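Local coordinates for RctB replication initiator protein (Vibrio cholerae, PDB 5UBE) that initiates replication of the second chromosome of Vibrio cholerae, probably binding DNA with the help of its N-terminal helix-turn-helix domain, at residues Leu20-Glu25 / Leu111-Asn116. Residues are numbered along the deposited sequence; the frame is centred on the assembly and turned at random.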
loop_
_atom_site.group_PDB
_atom_site.type_symbol
_atom_site.label_atom_id
_atom_site.label_comp_id
_atom_site.label_asym_id
_atom_site.label_seq_id
_atom_site.Cartn_x
_atom_site.Cartn_y
_atom_site.Cartn_z
ATOM N N LEU A 20 1.491 5.810 -0.081
ATOM C CA LEU A 20 0.111 5.614 -0.506
ATOM C C LEU A 20 -0.075 4.263 -1.187
ATOM O O LEU A 20 0.802 3.791 -1.914
ATOM C CB LEU A 20 -0.310 6.711 -1.480
ATOM C CG LEU A 20 -0.336 8.140 -0.950
ATOM C CD1 LEU A 20 -0.868 9.093 -2.010
ATOM C CD2 LEU A 20 -1.189 8.202 0.294
ATOM N N PHE A 21 -1.245 3.663 -0.968
ATOM C CA PHE A 21 -1.616 2.381 -1.555
ATOM C C PHE A 21 -2.897 2.538 -2.359
ATOM O O PHE A 21 -3.913 3.000 -1.833
ATOM C CB PHE A 21 -1.826 1.321 -0.477
ATOM C CG PHE A 21 -0.596 1.030 0.318
ATOM C CD1 PHE A 21 0.303 0.069 -0.106
ATOM C CD2 PHE A 21 -0.325 1.739 1.478
ATOM C CE1 PHE A 21 1.451 -0.188 0.633
ATOM C CE2 PHE A 21 0.814 1.484 2.215
ATOM C CZ PHE A 21 1.696 0.533 1.805
ATOM N N GLU A 22 -2.859 2.126 -3.618
ATOM C CA GLU A 22 -4.054 2.171 -4.452
ATOM C C GLU A 22 -4.988 1.020 -4.072
ATOM O O GLU A 22 -4.588 -0.150 -4.095
ATOM C CB GLU A 22 -3.642 2.118 -5.922
ATOM C CG GLU A 22 -4.726 1.761 -6.892
ATOM C CD GLU A 22 -4.145 1.330 -8.228
ATOM O OE1 GLU A 22 -3.431 2.150 -8.851
ATOM O OE2 GLU A 22 -4.375 0.167 -8.630
ATOM N N VAL A 23 -6.227 1.360 -3.706
ATOM C CA VAL A 23 -7.220 0.353 -3.354
ATOM C C VAL A 23 -7.629 -0.423 -4.597
ATOM O O VAL A 23 -7.824 0.152 -5.674
ATOM C CB VAL A 23 -8.435 1.023 -2.694
ATOM C CG1 VAL A 23 -9.543 0.004 -2.464
ATOM C CG2 VAL A 23 -8.021 1.685 -1.377
ATOM N N SER A 24 -7.734 -1.744 -4.466
ATOM C CA SER A 24 -8.281 -2.558 -5.544
ATOM C C SER A 24 -9.065 -3.709 -4.941
ATOM O O SER A 24 -8.553 -4.424 -4.076
ATOM C CB SER A 24 -7.175 -3.089 -6.461
ATOM O OG SER A 24 -7.326 -4.481 -6.731
ATOM N N GLU A 25 -10.289 -3.912 -5.423
ATOM C CA GLU A 25 -11.060 -5.064 -4.973
ATOM C C GLU A 25 -10.526 -6.376 -5.528
ATOM O O GLU A 25 -10.703 -7.424 -4.892
ATOM C CB GLU A 25 -12.527 -4.880 -5.345
ATOM C CG GLU A 25 -13.189 -3.834 -4.475
ATOM C CD GLU A 25 -14.588 -3.499 -4.944
ATOM O OE1 GLU A 25 -15.194 -2.603 -4.337
ATOM O OE2 GLU A 25 -15.073 -4.141 -5.909
ATOM N N LEU A 111 3.427 5.970 -4.575
ATOM C CA LEU A 111 2.179 5.245 -4.764
ATOM C C LEU A 111 2.491 3.780 -5.028
ATOM O O LEU A 111 3.420 3.459 -5.770
ATOM C CB LEU A 111 1.367 5.830 -5.921
ATOM C CG LEU A 111 -0.000 5.183 -6.139
ATOM C CD1 LEU A 111 -0.883 5.398 -4.918
ATOM C CD2 LEU A 111 -0.653 5.736 -7.397
ATOM N N HIS A 112 1.714 2.895 -4.416
ATOM C CA HIS A 112 1.953 1.461 -4.501
ATOM C C HIS A 112 0.696 0.801 -5.025
ATOM O O HIS A 112 -0.386 0.981 -4.455
ATOM C CB HIS A 112 2.353 0.887 -3.139
ATOM C CG HIS A 112 3.585 1.519 -2.592
ATOM N ND1 HIS A 112 4.813 0.894 -2.603
ATOM C CD2 HIS A 112 3.792 2.756 -2.087
ATOM C CE1 HIS A 112 5.720 1.708 -2.093
ATOM N NE2 HIS A 112 5.128 2.844 -1.773
ATOM N N ARG A 113 0.847 0.040 -6.103
ATOM C CA ARG A 113 -0.254 -0.613 -6.798
ATOM C C ARG A 113 -0.021 -2.113 -6.758
ATOM O O ARG A 113 1.071 -2.579 -7.085
ATOM C CB ARG A 113 -0.350 -0.118 -8.245
ATOM C CG ARG A 113 -1.054 -1.068 -9.211
ATOM C CD ARG A 113 -1.038 -0.465 -10.601
ATOM N NE ARG A 113 -1.427 0.942 -10.547
ATOM C CZ ARG A 113 -1.252 1.815 -11.533
ATOM N NH1 ARG A 113 -0.686 1.438 -12.673
ATOM N NH2 ARG A 113 -1.644 3.072 -11.377
ATOM N N PHE A 114 -1.026 -2.858 -6.315
ATOM C CA PHE A 114 -0.912 -4.305 -6.302
ATOM C C PHE A 114 -0.657 -4.803 -7.714
ATOM O O PHE A 114 -1.158 -4.236 -8.689
ATOM C CB PHE A 114 -2.181 -4.931 -5.725
ATOM C CG PHE A 114 -2.276 -4.835 -4.206
ATOM C CD1 PHE A 114 -1.568 -5.722 -3.395
ATOM C CD2 PHE A 114 -3.069 -3.866 -3.599
ATOM C CE1 PHE A 114 -1.662 -5.648 -2.014
ATOM C CE2 PHE A 114 -3.159 -3.776 -2.198
ATOM C CZ PHE A 114 -2.452 -4.672 -1.410
ATOM N N ILE A 115 0.169 -5.839 -7.825
ATOM C CA ILE A 115 0.523 -6.441 -9.104
ATOM C C ILE A 115 -0.183 -7.785 -9.198
ATOM O O ILE A 115 -0.171 -8.572 -8.245
ATOM C CB ILE A 115 2.052 -6.601 -9.256
ATOM C CG1 ILE A 115 2.760 -5.272 -8.987
ATOM C CG2 ILE A 115 2.397 -7.068 -10.665
ATOM C CD1 ILE A 115 4.245 -5.295 -9.255
ATOM N N ASN A 116 -0.819 -8.029 -10.333
ATOM C CA ASN A 116 -1.548 -9.269 -10.549
ATOM C C ASN A 116 -0.610 -10.460 -10.384
ATOM O O ASN A 116 0.490 -10.458 -10.952
ATOM C CB ASN A 116 -2.163 -9.255 -11.953
ATOM C CG ASN A 116 -3.205 -10.333 -12.149
ATOM O OD1 ASN A 116 -2.968 -11.506 -11.851
ATOM N ND2 ASN A 116 -4.371 -9.943 -12.648
HETATM O O HOH W 1 -3.530 -1.647 -6.028
#
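E22, H112 and L20 carry most of this contact, in which strand 20-22 runs parallel to the end of strand 108-114. H112 turns both its N and its O toward strand 20-22: H112 N donates to L20 O at 2.8 Å, and H112 O accepts from E22 N at 2.9 Å in a nearly straight bond (171°). L20 O also lies in the plane of the H112 imidazole, at its edge, 3.2 Å from CD2. F21 and H112 share one face of the sheet, where their rings meet obliquely and F21 CD1 lies near H112 CB. L20 and L111 share the other, with L20 CB against L111 CD1, 3.7 Å away.

Past these pairs the strands part and E22 spans the gap. With CG anti to its backbone N (chi1 163°) and the chain extended, E22 forms a salt bridge with R113, its OE1 accepting from R113 NE at 2.9 Å on the syn side; a second bond, from R113 NH2, is weak. Where direct backbone pairing stops, a water takes over, accepting from F114 N and donating to E22 O and, at longer range, E22 OE2.

The pair joins the first and last strands of the helix-turn-helix domain at the centre of its mixed sheet, flanked by strands 62-64 and 94-100, while F21 and F114 pack on F94 and on helix 42-55, and F114 also meets helix 26-34.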